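Local coordinates for phage-related protein (Bacillus cereus, PDB 4JG2) that is of unknown function but probably binds single-stranded DNA, like related phage proteins, at residues A61-V66 and N129-T134; T36-S41 and L162-F167; E151-C156 and I185-P190; N43-Y48 and D119-G124. One frame throughout, in Å; residues are numbered along the deposited sequence. Where two conformers were deposited one is given.

Contact 1 (A61-V66 and N129-T134); sequences AEKYSV and NANSKT
Tyr64 and Val66 pair with Ser132 and Ala130 as neighbouring antiparallel strands of the four-stranded sheet. The family is that of phage single-stranded DNA-binding proteins. Backbone bonds come in two reciprocal pairs. Tyr64 N donates to Ser132 O at 2.8 Å, and Ser132 N returns a bond to Tyr64 O. Val66 and Ala130 do the same two residues further along, with Ala130 N to Val66 O at 3.0 Å. Between them Ser65 and Asn131 form a non-hydrogen-bonded pair, with CA atoms 4.1 Å apart. Here Asn131 CA and Ser65 CA make bent CA-H...O contacts with Tyr64 O and Ala130 O.

Water 1 extends the link beyond the Tyr64–Ser132 pair by donating to Glu62 O and Lys133 O. The Tyr64 ring turns its edge to the backbone, with Ser132 O and Lys133 O near the ring plane. Pro54, Pro135 and Pro136 also touch this ring.

On the Ser65 and Asn131 face, the aliphatic part of Lys63 lies across the Asn131 amide; Lys63 CE is 3.6 Å from Asn131 CG. The CG of Lys63 also meets Lys133 CE. The Lys63 chain bends at chi3 (-67°) and chi4 (-65°), which folds the amine back toward its own segment. There Lys63 NZ donates to Ala61 O at 3.0 Å.

Contact 2 (T36-S41 and L162-F167); sequences TKVVTS and LNFYAF
Val38 and Leu162 exchange two backbone hydrogen bonds, Leu162 N to Val38 O at 2.8 Å and Val38 N to Leu162 O at 2.9 Å. A third bond, Phe164 N to Thr36 O, is nearly straight at the hydrogen (164°). The side chain of Thr36 also reaches across. Asn163 has two conformers. In the one given, Asn163 OD1 lies 2.9 Å from Thr36 OG1, but Asn34 OD1 is a second acceptor for the same proton, and which one takes it is not settled. Water 2 donates to Thr36 OG1 and Phe164 O and, in this conformer, accepts from Asn163 ND2. Here Asn163 CG is anti to the backbone N (chi1 -170°), which swings the amide toward Thr36.

These bonds put the short strand 37-39 antiparallel against the long strand 157-169 in the mixed sheet. Lys37 and Asn163 form the non-hydrogen-bonded pair, where Lys37 CA makes a CA-H...O contact with Leu162 O.

On the other face the contacts are mainly apolar. Val38 CG2 meets the edge of the Phe164 ring at CE1, 4.0 Å away. Helix 75-96 packs over both side chains through Ala84. Further along, the methyl CG2 of Thr40 touches Leu162 CD1 at 3.7 Å, with the two side chains nearly perpendicular.

Contact 3 (E151-C156 and I185-P190); sequences EVYSGC and IRDGEP
Tyr153 reaches across to Asp187 and Gly188 with its hydroxyl. Tyr153 OH donates to Asp187 OD2 at 2.8 Å and accepts from Gly188 N at 3.2 Å; it serves as donor and acceptor at once. Tyr153 CG stands between the backbone N and the carbonyl carbon (chi1 53°), which turns the ring edge and hydroxyl to the 185-190 chain. Tyr153 OH meets Asp187 OD2 on the anti side, 33° out of the carboxylate plane. Gly188 O lies at the ring edge, near its plane, 3.4 Å from Tyr153 CE2. Cys156 CB sits over one ring face, toward the rim.

Asp187 OD2 also forms a salt bridge with Lys184. Water 3 donates to this oxygen and to Glu151 OE1. The lysine and the water probably ease the closeness of the two carboxylates.

A type II beta turn runs from Tyr153 to Cys156. Gly155, at positive phi (114°), makes a CA-H...O contact with Glu189 O, its CA 3.3 Å away. Ser154 O receives another from Pro190.

The turn lies beside strand 45-50, backbone hydrogen-bonded to Leu46 through Gly155 and Cys156. It leads into strand 157-169, while the partner chain leaves strand 175-186 at a classic beta bulge, where Ile185 and Arg186 both face Tyr157.

Contact 4 (N43-Y48 and D119-G124); sequences NTRLSY and DEAYKG
Arg45 NH1 comes 3.7 Å from Ala121 CB. The Arg45 CG is anti to the backbone N (chi1 -162°) and the chain is straight as far as NE, which carries the guanidinium from the strand to the loop. Water 4 lies in the guanidinium plane at its edge, accepting from Arg45 NH1 at 2.9 Å and donating to Ala121 O. Arg45 NE and NH2 bond instead to Gly155 O and Glu189 O, one in each segment of contact 3.

Ser47 makes the direct polar link. Its OG is 2.8 Å from Tyr122 OH in a hydrogen bond that either hydroxyl could donate, and it lies near the plane of the Tyr122 ring. This ring also packs on Ser67 and Leu69 of strand 63-71 and stacks edge-to-face with Phe127.

At Tyr48 the chain turns a corner. The Tyr48 side chain runs roughly at right angles to that of Tyr122, with Tyr48 CE2 3.6 Å from Tyr122 OH. In the Asp119 conformer given, water 5 bridges Tyr48 OH and Asp119 OD1.

The 119-124 loop thus meets the edge strand 45-50 of the four-stranded sheet. No backbone hydrogen bond joins the two segments; side chains and bridging waters, not sheet pairing, hold the loop to the strand.

In the fold
The four contacts join two sheets and the loops beside them. Contacts 1 and 4 reach neighbouring strands, 63-71 and 45-50, of the four-stranded sheet; Val66 CG2 packs against Ser47 O at 3.5 Å. Contacts 2 and 3 reach neighbouring strands of the mixed sheet, but their centres are about 22 Å apart. The sheets touch, among other places, between contacts 1 and 2, where Ala130 CB and Leu162 CD2 are 3.9 Å apart. Contacts 3 and 4 have centres about 11 Å apart and are linked by polar bonds; Gly155 N is 2.7 Å from Leu46 O. Segments 36-41 and 43-48 follow closely in the chain, linking contacts 2 and 4.

Contact 1 (A61-V66 and N129-T134)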
loop_
_atom_site.group_PDB
_atom_site.type_symbol
_atom_site.label_atom_id
_atom_site.label_comp_id
_atom_site.label_asym_id
_atom_site.label_seq_id
_atom_site.Cartn_x
_atom_site.Cartn_y
_atom_site.Cartn_z
ATOM N N ALA A 61 4.022 -9.472 -12.911
ATOM C CA ALA A 61 5.230 -8.731 -13.282
ATOM C C ALA A 61 5.994 -8.298 -12.054
ATOM O O ALA A 61 5.383 -7.965 -11.024
ATOM C CB ALA A 61 4.862 -7.528 -14.111
ATOM N N GLU A 62 7.315 -8.339 -12.123
ATOM C CA GLU A 62 8.137 -8.012 -10.942
ATOM C C GLU A 62 7.924 -6.553 -10.544
ATOM O O GLU A 62 8.014 -5.650 -11.344
ATOM C CB GLU A 62 9.583 -8.254 -11.314
ATOM C CG GLU A 62 10.563 -8.149 -10.229
ATOM C CD GLU A 62 11.936 -8.594 -10.706
ATOM O OE1 GLU A 62 12.779 -7.712 -11.024
ATOM O OE2 GLU A 62 12.137 -9.830 -10.885
ATOM N N LYS A 63 7.597 -6.365 -9.270
ATOM C CA LYS A 63 7.270 -5.061 -8.711
ATOM C C LYS A 63 7.705 -4.998 -7.238
ATOM O O LYS A 63 7.840 -6.014 -6.558
ATOM C CB LYS A 63 5.726 -4.803 -8.751
ATOM C CG LYS A 63 5.208 -4.491 -10.149
ATOM C CD LYS A 63 3.749 -4.103 -10.186
ATOM C CE LYS A 63 2.832 -5.215 -9.820
ATOM N NZ LYS A 63 2.855 -6.339 -10.760
ATOM N N TYR A 64 7.953 -3.775 -6.815
ATOM C CA TYR A 64 8.071 -3.466 -5.390
ATOM C C TYR A 64 6.663 -3.518 -4.804
ATOM O O TYR A 64 5.695 -3.061 -5.452
ATOM C CB TYR A 64 8.728 -2.118 -5.173
ATOM C CG TYR A 64 10.136 -2.038 -5.738
ATOM C CD1 TYR A 64 10.399 -1.716 -7.056
ATOM C CD2 TYR A 64 11.216 -2.298 -4.910
ATOM C CE1 TYR A 64 11.679 -1.740 -7.544
ATOM C CE2 TYR A 64 12.507 -2.268 -5.351
ATOM C CZ TYR A 64 12.732 -1.985 -6.678
ATOM O OH TYR A 64 14.038 -1.957 -7.153
ATOM N N SER A 65 6.514 -4.044 -3.603
ATOM C CA SER A 65 5.195 -4.193 -3.048
ATOM C C SER A 65 5.272 -4.350 -1.551
ATOM O O SER A 65 6.279 -4.709 -0.968
ATOM C CB SER A 65 4.507 -5.421 -3.655
ATOM O OG SER A 65 5.202 -6.652 -3.347
ATOM N N VAL A 66 4.111 -4.107 -0.898
ATOM C CA VAL A 66 3.935 -4.352 0.527
ATOM C C VAL A 66 2.432 -4.409 0.775
ATOM O O VAL A 66 1.679 -3.725 0.119
ATOM C CB VAL A 66 4.583 -3.235 1.388
ATOM C CG1 VAL A 66 4.117 -1.868 1.020
ATOM C CG2 VAL A 66 4.503 -3.518 2.867
ATOM N N ASN A 129 -2.946 -3.729 -0.570
ATOM C CA ASN A 129 -1.849 -4.286 -1.326
ATOM C C ASN A 129 -1.329 -3.170 -2.252
ATOM O O ASN A 129 -1.987 -2.880 -3.262
ATOM C CB ASN A 129 -2.252 -5.519 -2.067
ATOM C CG ASN A 129 -2.621 -6.664 -1.143
ATOM O OD1 ASN A 129 -2.124 -6.791 -0.028
ATOM N ND2 ASN A 129 -3.531 -7.463 -1.606
ATOM N N ALA A 130 -0.220 -2.568 -1.927
ATOM C CA ALA A 130 0.355 -1.484 -2.680
ATOM C C ALA A 130 1.549 -1.980 -3.513
ATOM O O ALA A 130 2.315 -2.816 -3.051
ATOM C CB ALA A 130 0.810 -0.343 -1.781
ATOM N N ASN A 131 1.711 -1.472 -4.727
ATOM C CA ASN A 131 2.861 -1.912 -5.560
ATOM C C ASN A 131 3.314 -0.803 -6.479
ATOM O O ASN A 131 2.603 0.221 -6.696
ATOM C CB ASN A 131 2.529 -3.223 -6.259
ATOM C CG ASN A 131 1.430 -3.114 -7.296
ATOM O OD1 ASN A 131 1.437 -2.202 -8.122
ATOM N ND2 ASN A 131 0.486 -4.040 -7.230
ATOM N N SER A 132 4.497 -0.961 -7.034
ATOM C CA SER A 132 5.068 -0.009 -7.985
ATOM C C SER A 132 6.145 -0.736 -8.775
ATOM O O SER A 132 6.742 -1.679 -8.299
ATOM C CB SER A 132 5.785 1.112 -7.216
ATOM O OG SER A 132 6.410 2.023 -8.088
ATOM N N LYS A 133 6.395 -0.295 -10.008
ATOM C CA LYS A 133 7.494 -0.844 -10.776
ATOM C C LYS A 133 8.867 -0.334 -10.295
ATOM O O LYS A 133 9.882 -1.020 -10.467
ATOM C CB LYS A 133 7.317 -0.517 -12.256
ATOM C CG LYS A 133 6.240 -1.358 -12.939
ATOM C CD LYS A 133 6.787 -2.766 -13.249
ATOM C CE LYS A 133 5.775 -3.723 -13.803
ATOM N NZ LYS A 133 5.383 -3.423 -15.212
ATOM N N THR A 134 8.882 0.903 -9.809
ATOM C CA THR A 134 10.089 1.617 -9.404
ATOM C C THR A 134 10.272 1.590 -7.889
ATOM O O THR A 134 9.298 1.468 -7.136
ATOM C CB THR A 134 10.092 3.034 -9.947
ATOM O OG1 THR A 134 8.907 3.656 -9.509
ATOM C CG2 THR A 134 10.197 3.094 -11.512
HETATM O O HOH W 1 10.135 -3.832 -10.641
#

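Contact 2 (T36-S41 and L162-F167)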
loop_
_atom_site.group_PDB
_atom_site.type_symbol
_atom_site.label_atom_id
_atom_site.label_comp_id
_atom_site.label_asym_id
_atom_site.label_seq_id
_atom_site.Cartn_x
_atom_site.Cartn_y
_atom_site.Cartn_z
ATOM N N THR A 36 -6.055 11.880 -4.191
ATOM C CA THR A 36 -5.872 10.450 -4.295
ATOM C C THR A 36 -4.646 9.913 -3.537
ATOM O O THR A 36 -4.401 8.710 -3.545
ATOM C CB THR A 36 -5.814 10.038 -5.783
ATOM O OG1 THR A 36 -4.715 10.706 -6.426
ATOM C CG2 THR A 36 -7.091 10.327 -6.500
ATOM N N LYS A 37 -3.937 10.798 -2.860
ATOM C CA LYS A 37 -2.738 10.441 -2.098
ATOM C C LYS A 37 -3.059 10.391 -0.604
ATOM O O LYS A 37 -3.698 11.347 -0.096
ATOM C CB LYS A 37 -1.625 11.458 -2.376
ATOM C CG LYS A 37 -0.356 11.200 -1.672
ATOM C CD LYS A 37 0.677 12.285 -2.028
ATOM C CE LYS A 37 1.881 12.166 -1.110
ATOM N NZ LYS A 37 2.752 13.378 -1.240
ATOM N N VAL A 38 -2.637 9.339 0.078
ATOM C CA VAL A 38 -2.809 9.186 1.532
ATOM C C VAL A 38 -1.503 8.723 2.125
ATOM O O VAL A 38 -0.882 7.797 1.607
ATOM C CB VAL A 38 -3.867 8.122 1.866
ATOM C CG1 VAL A 38 -3.982 7.939 3.414
ATOM C CG2 VAL A 38 -5.212 8.474 1.236
ATOM N N VAL A 39 -1.092 9.345 3.210
ATOM C CA VAL A 39 0.061 8.883 3.991
ATOM C C VAL A 39 -0.470 8.233 5.260
ATOM O O VAL A 39 -1.153 8.894 6.054
ATOM C CB VAL A 39 1.072 9.994 4.276
ATOM C CG1 VAL A 39 2.334 9.455 4.925
ATOM C CG2 VAL A 39 1.481 10.699 3.013
ATOM N N THR A 40 -0.211 6.940 5.442
ATOM C CA THR A 40 -0.756 6.189 6.592
ATOM C C THR A 40 -0.083 6.592 7.899
ATOM O O THR A 40 0.912 7.340 7.895
ATOM C CB THR A 40 -0.686 4.679 6.342
ATOM O OG1 THR A 40 0.669 4.283 6.402
ATOM C CG2 THR A 40 -1.266 4.283 4.991
ATOM N N SER A 41 -0.652 6.097 8.990
ATOM C CA SER A 41 -0.200 6.499 10.328
ATOM C C SER A 41 1.049 5.833 10.790
ATOM O O SER A 41 1.478 4.786 10.257
ATOM C CB SER A 41 -1.330 6.278 11.391
ATOM O OG SER A 41 -1.214 4.974 11.880
ATOM N N LEU A 162 0.675 6.295 -0.201
ATOM C CA LEU A 162 -0.152 5.561 -1.118
ATOM C C LEU A 162 -0.847 6.451 -2.105
ATOM O O LEU A 162 -1.276 7.555 -1.746
ATOM C CB LEU A 162 -1.270 4.855 -0.309
ATOM C CG LEU A 162 -0.848 3.913 0.825
ATOM C CD1 LEU A 162 -2.097 3.397 1.533
ATOM C CD2 LEU A 162 0.063 2.777 0.357
ATOM N N ASN A 163 -0.975 6.014 -3.352
ATOM C CA ASN A 163 -1.760 6.764 -4.325
ATOM C C ASN A 163 -2.734 5.796 -4.934
ATOM O O ASN A 163 -2.419 4.684 -5.315
ATOM C CB ASN A 163 -0.970 7.511 -5.440
ATOM C CG ASN A 163 -1.859 8.492 -6.292
ATOM O OD1 ASN A 163 -2.037 9.710 -5.957
ATOM N ND2 ASN A 163 -2.358 7.988 -7.446
ATOM N N PHE A 164 -3.954 6.229 -4.989
ATOM C CA PHE A 164 -5.034 5.413 -5.534
ATOM C C PHE A 164 -5.396 5.858 -6.921
ATOM O O PHE A 164 -5.470 7.055 -7.185
ATOM C CB PHE A 164 -6.237 5.526 -4.566
ATOM C CG PHE A 164 -5.944 4.916 -3.203
ATOM C CD1 PHE A 164 -5.417 5.658 -2.145
ATOM C CD2 PHE A 164 -6.088 3.570 -3.000
ATOM C CE1 PHE A 164 -5.120 5.086 -0.924
ATOM C CE2 PHE A 164 -5.789 2.974 -1.796
ATOM C CZ PHE A 164 -5.288 3.747 -0.776
ATOM N N TYR A 165 -5.683 4.888 -7.779
ATOM C CA TYR A 165 -5.964 5.205 -9.171
ATOM C C TYR A 165 -6.851 4.136 -9.801
ATOM O O TYR A 165 -6.762 2.949 -9.495
ATOM C CB TYR A 165 -4.665 5.398 -10.000
ATOM C CG TYR A 165 -3.779 4.179 -10.058
ATOM C CD1 TYR A 165 -2.790 3.927 -9.067
ATOM C CD2 TYR A 165 -3.872 3.269 -11.078
ATOM C CE1 TYR A 165 -1.966 2.838 -9.170
ATOM C CE2 TYR A 165 -3.055 2.138 -11.145
ATOM C CZ TYR A 165 -2.122 1.959 -10.190
ATOM O OH TYR A 165 -1.345 0.835 -10.293
ATOM N N ALA A 166 -7.663 4.533 -10.753
ATOM C CA ALA A 166 -8.511 3.619 -11.525
ATOM C C ALA A 166 -7.653 2.766 -12.409
ATOM O O ALA A 166 -6.659 3.235 -12.986
ATOM C CB ALA A 166 -9.537 4.364 -12.339
ATOM N N PHE A 167 -8.074 1.507 -12.620
ATOM C CA PHE A 167 -7.340 0.604 -13.511
ATOM C C PHE A 167 -8.300 -0.386 -14.170
ATOM O O PHE A 167 -9.372 -0.684 -13.654
ATOM C CB PHE A 167 -6.222 -0.197 -12.767
ATOM C CG PHE A 167 -6.732 -1.382 -12.018
ATOM C CD1 PHE A 167 -7.417 -1.213 -10.827
ATOM C CD2 PHE A 167 -6.626 -2.655 -12.540
ATOM C CE1 PHE A 167 -7.916 -2.311 -10.150
ATOM C CE2 PHE A 167 -7.141 -3.749 -11.895
ATOM C CZ PHE A 167 -7.839 -3.544 -10.701
HETATM O O HOH W 2 -4.509 8.970 -8.957
#

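Contact 3 (E151-C156 and I185-P190)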
loop_
_atom_site.group_PDB
_atom_site.type_symbol
_atom_site.label_atom_id
_atom_site.label_comp_id
_atom_site.label_asym_id
_atom_site.label_seq_id
_atom_site.Cartn_x
_atom_site.Cartn_y
_atom_site.Cartn_z
ATOM N N GLU A 151 16.981 -2.583 8.969
ATOM C CA GLU A 151 16.044 -1.708 9.698
ATOM C C GLU A 151 14.612 -1.741 9.195
ATOM O O GLU A 151 13.727 -1.250 9.894
ATOM C CB GLU A 151 16.552 -0.269 9.704
ATOM C CG GLU A 151 17.904 -0.109 10.425
ATOM C CD GLU A 151 17.916 -0.684 11.826
ATOM O OE1 GLU A 151 16.967 -0.403 12.567
ATOM O OE2 GLU A 151 18.882 -1.437 12.155
ATOM N N VAL A 152 14.343 -2.265 8.010
ATOM C CA VAL A 152 12.957 -2.327 7.478
ATOM C C VAL A 152 12.696 -3.735 6.925
ATOM O O VAL A 152 13.410 -4.161 6.050
ATOM C CB VAL A 152 12.702 -1.236 6.413
ATOM C CG1 VAL A 152 11.237 -1.176 6.082
ATOM C CG2 VAL A 152 13.181 0.125 6.898
ATOM N N TYR A 153 11.662 -4.346 7.455
ATOM C CA TYR A 153 11.381 -5.775 7.260
ATOM C C TYR A 153 9.920 -6.031 7.566
ATOM O O TYR A 153 9.273 -5.213 8.232
ATOM C CB TYR A 153 12.302 -6.631 8.198
ATOM C CG TYR A 153 12.217 -6.203 9.638
ATOM C CD1 TYR A 153 13.015 -5.149 10.098
ATOM C CD2 TYR A 153 11.252 -6.722 10.487
ATOM C CE1 TYR A 153 12.869 -4.661 11.378
ATOM C CE2 TYR A 153 11.092 -6.196 11.760
ATOM C CZ TYR A 153 11.875 -5.148 12.178
ATOM O OH TYR A 153 11.667 -4.586 13.420
ATOM N N SER A 154 9.380 -7.141 7.079
ATOM C CA SER A 154 8.018 -7.537 7.388
ATOM C C SER A 154 7.857 -7.646 8.901
ATOM O O SER A 154 8.572 -8.404 9.546
ATOM C CB SER A 154 7.689 -8.855 6.759
ATOM O OG SER A 154 7.862 -8.803 5.348
ATOM N N GLY A 155 6.866 -6.925 9.432
ATOM C CA GLY A 155 6.553 -6.922 10.836
ATOM C C GLY A 155 6.801 -5.572 11.514
ATOM O O GLY A 155 6.281 -5.336 12.616
ATOM N N CYS A 156 7.664 -4.719 10.944
ATOM C CA CYS A 156 7.948 -3.417 11.532
ATOM C C CYS A 156 6.783 -2.448 11.219
ATOM O O CYS A 156 5.939 -2.697 10.360
ATOM C CB CYS A 156 9.276 -2.825 11.032
ATOM S SG CYS A 156 9.200 -2.075 9.359
ATOM N N ILE A 185 9.189 3.708 11.556
ATOM C CA ILE A 185 8.871 4.303 12.870
ATOM C C ILE A 185 9.360 3.440 14.016
ATOM O O ILE A 185 10.089 3.966 14.874
ATOM C CB ILE A 185 7.360 4.547 13.015
ATOM C CG1 ILE A 185 6.864 5.490 11.922
ATOM C CG2 ILE A 185 7.068 5.112 14.410
ATOM C CD1 ILE A 185 7.424 6.879 11.904
ATOM N N ARG A 186 9.032 2.173 14.064
ATOM C CA ARG A 186 9.448 1.322 15.204
ATOM C C ARG A 186 9.487 -0.127 14.810
ATOM O O ARG A 186 8.841 -0.557 13.849
ATOM C CB ARG A 186 8.630 1.526 16.470
ATOM C CG ARG A 186 7.255 1.166 16.352
ATOM C CD ARG A 186 6.462 1.464 17.627
ATOM N NE ARG A 186 5.061 1.059 17.447
ATOM C CZ ARG A 186 4.532 -0.119 17.810
ATOM N NH1 ARG A 186 5.254 -1.047 18.437
ATOM N NH2 ARG A 186 3.255 -0.346 17.565
ATOM N N ASP A 187 10.309 -0.876 15.515
ATOM C CA ASP A 187 10.445 -2.304 15.295
ATOM C C ASP A 187 9.177 -2.997 15.710
ATOM O O ASP A 187 8.413 -2.494 16.518
ATOM C CB ASP A 187 11.653 -2.873 16.091
ATOM C CG ASP A 187 12.959 -2.366 15.520
ATOM O OD1 ASP A 187 13.875 -1.979 16.307
ATOM O OD2 ASP A 187 13.101 -2.332 14.285
ATOM N N GLY A 188 8.963 -4.135 15.090
ATOM C CA GLY A 188 7.881 -5.055 15.472
ATOM C C GLY A 188 8.396 -6.477 15.295
ATOM O O GLY A 188 9.478 -6.695 14.682
ATOM N N GLU A 189 7.636 -7.437 15.776
ATOM C CA GLU A 189 8.063 -8.813 15.630
ATOM C C GLU A 189 8.089 -9.184 14.147
ATOM O O GLU A 189 7.165 -8.872 13.400
ATOM C CB GLU A 189 7.147 -9.782 16.398
ATOM C CG GLU A 189 7.457 -10.042 17.854
ATOM C CD GLU A 189 8.780 -10.894 17.950
ATOM O OE1 GLU A 189 8.902 -12.175 17.666
ATOM O OE2 GLU A 189 9.735 -10.204 18.239
ATOM N N PRO A 190 9.133 -9.890 13.706
ATOM C CA PRO A 190 9.197 -10.243 12.302
ATOM C C PRO A 190 8.053 -11.191 11.898
ATOM O O PRO A 190 7.633 -12.080 12.695
ATOM C CB PRO A 190 10.590 -10.848 12.159
ATOM C CG PRO A 190 11.358 -10.262 13.321
ATOM C CD PRO A 190 10.391 -10.223 14.397
HETATM O O HOH W 3 15.598 -2.586 13.224
#

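Contact 4 (N43-Y48 and D119-G124)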
loop_
_atom_site.group_PDB
_atom_site.type_symbol
_atom_site.label_atom_id
_atom_site.label_comp_id
_atom_site.label_asym_id
_atom_site.label_seq_id
_atom_site.Cartn_x
_atom_site.Cartn_y
_atom_site.Cartn_z
ATOM N N ASN A 43 1.123 3.915 13.144
ATOM C CA ASN A 43 0.729 2.576 13.652
ATOM C C ASN A 43 0.489 1.561 12.572
ATOM O O ASN A 43 0.081 0.441 12.831
ATOM C CB ASN A 43 -0.490 2.715 14.546
ATOM C CG ASN A 43 -0.199 3.601 15.712
ATOM O OD1 ASN A 43 0.744 3.380 16.442
ATOM N ND2 ASN A 43 -0.939 4.618 15.813
ATOM N N THR A 44 0.873 1.914 11.346
ATOM C CA THR A 44 0.772 1.018 10.188
ATOM C C THR A 44 1.849 -0.071 10.303
ATOM O O THR A 44 3.005 0.234 10.614
ATOM C CB THR A 44 1.097 1.772 8.892
ATOM O OG1 THR A 44 0.234 2.886 8.789
ATOM C CG2 THR A 44 1.020 0.913 7.722
ATOM N N ARG A 45 1.474 -1.333 10.098
ATOM C CA ARG A 45 2.431 -2.433 10.127
ATOM C C ARG A 45 2.664 -2.953 8.707
ATOM O O ARG A 45 1.740 -2.952 7.892
ATOM C CB ARG A 45 1.944 -3.558 11.048
ATOM C CG ARG A 45 3.025 -4.521 11.467
ATOM C CD ARG A 45 2.520 -5.550 12.460
ATOM N NE ARG A 45 3.597 -6.413 12.950
ATOM C CZ ARG A 45 3.413 -7.566 13.558
ATOM N NH1 ARG A 45 2.162 -7.980 13.783
ATOM N NH2 ARG A 45 4.405 -8.300 13.979
ATOM N N LEU A 46 3.887 -3.388 8.401
ATOM C CA LEU A 46 4.209 -3.904 7.065
ATOM C C LEU A 46 4.135 -5.408 7.065
ATOM O O LEU A 46 4.744 -6.101 7.917
ATOM C CB LEU A 46 5.616 -3.453 6.654
ATOM C CG LEU A 46 5.902 -1.970 6.762
ATOM C CD1 LEU A 46 7.252 -1.652 6.200
ATOM C CD2 LEU A 46 4.838 -1.123 6.083
ATOM N N SER A 47 3.448 -5.970 6.059
ATOM C CA SER A 47 3.384 -7.396 5.820
ATOM C C SER A 47 3.885 -7.664 4.397
ATOM O O SER A 47 3.630 -6.870 3.476
ATOM C CB SER A 47 1.930 -7.894 5.980
ATOM O OG SER A 47 1.666 -9.165 5.454
ATOM N N TYR A 48 4.571 -8.786 4.181
ATOM C CA TYR A 48 5.053 -9.145 2.870
ATOM C C TYR A 48 5.817 -7.971 2.260
ATOM O O TYR A 48 5.576 -7.537 1.108
ATOM C CB TYR A 48 3.939 -9.686 1.953
ATOM C CG TYR A 48 3.201 -10.853 2.526
ATOM C CD1 TYR A 48 3.848 -11.996 2.916
ATOM C CD2 TYR A 48 1.840 -10.808 2.663
ATOM C CE1 TYR A 48 3.136 -13.090 3.388
ATOM C CE2 TYR A 48 1.145 -11.862 3.157
ATOM C CZ TYR A 48 1.799 -13.019 3.500
ATOM O OH TYR A 48 1.144 -14.128 4.027
ATOM N N ASP A 119 -4.879 -14.757 9.521
ATOM C CA ASP A 119 -3.510 -14.561 10.032
ATOM C C ASP A 119 -3.678 -13.642 11.205
ATOM O O ASP A 119 -4.343 -12.625 11.110
ATOM C CB ASP A 119 -2.541 -13.855 9.051
ATOM C CG ASP A 119 -2.191 -14.671 7.816
ATOM O OD1 ASP A 119 -2.971 -14.684 6.864
ATOM O OD2 ASP A 119 -1.070 -15.216 7.768
ATOM N N GLU A 120 -3.024 -13.955 12.292
ATOM C CA GLU A 120 -3.114 -13.165 13.505
ATOM C C GLU A 120 -2.671 -11.696 13.334
ATOM O O GLU A 120 -3.274 -10.820 13.899
ATOM C CB GLU A 120 -2.462 -13.867 14.675
ATOM C CG GLU A 120 -3.240 -15.171 15.030
ATOM C CD GLU A 120 -4.727 -15.062 15.468
ATOM O OE1 GLU A 120 -5.038 -14.201 16.254
ATOM O OE2 GLU A 120 -5.547 -15.961 15.078
ATOM N N ALA A 121 -1.677 -11.419 12.464
ATOM C CA ALA A 121 -1.228 -10.029 12.282
ATOM C C ALA A 121 -2.286 -9.155 11.636
ATOM O O ALA A 121 -2.252 -7.908 11.720
ATOM C CB ALA A 121 0.034 -9.925 11.420
ATOM N N TYR A 122 -3.199 -9.772 10.870
ATOM C CA TYR A 122 -4.241 -9.091 10.142
ATOM C C TYR A 122 -5.501 -8.834 11.007
ATOM O O TYR A 122 -6.350 -8.049 10.600
ATOM C CB TYR A 122 -4.598 -9.856 8.871
ATOM C CG TYR A 122 -3.611 -9.707 7.725
ATOM C CD1 TYR A 122 -2.317 -10.190 7.796
ATOM C CD2 TYR A 122 -3.984 -9.102 6.525
ATOM C CE1 TYR A 122 -1.422 -10.021 6.760
ATOM C CE2 TYR A 122 -3.080 -8.953 5.479
ATOM C CZ TYR A 122 -1.827 -9.419 5.603
ATOM O OH TYR A 122 -0.935 -9.273 4.542
ATOM N N LYS A 123 -5.645 -9.563 12.111
ATOM C CA LYS A 123 -6.823 -9.344 12.982
ATOM C C LYS A 123 -6.842 -7.881 13.436
ATOM O O LYS A 123 -5.788 -7.317 13.784
ATOM C CB LYS A 123 -6.840 -10.304 14.153
ATOM C CG LYS A 123 -6.905 -11.773 13.754
ATOM C CD LYS A 123 -8.090 -12.142 12.824
ATOM C CE LYS A 123 -8.172 -13.659 12.450
ATOM N NZ LYS A 123 -9.132 -13.847 11.307
ATOM N N GLY A 124 -8.041 -7.272 13.454
ATOM C CA GLY A 124 -8.148 -5.917 13.862
ATOM C C GLY A 124 -7.581 -4.889 12.899
ATOM O O GLY A 124 -7.451 -3.723 13.292
HETATM O O HOH W 4 -0.462 -6.758 13.518
HETATM O O HOH W 5 -1.628 -13.484 4.776
#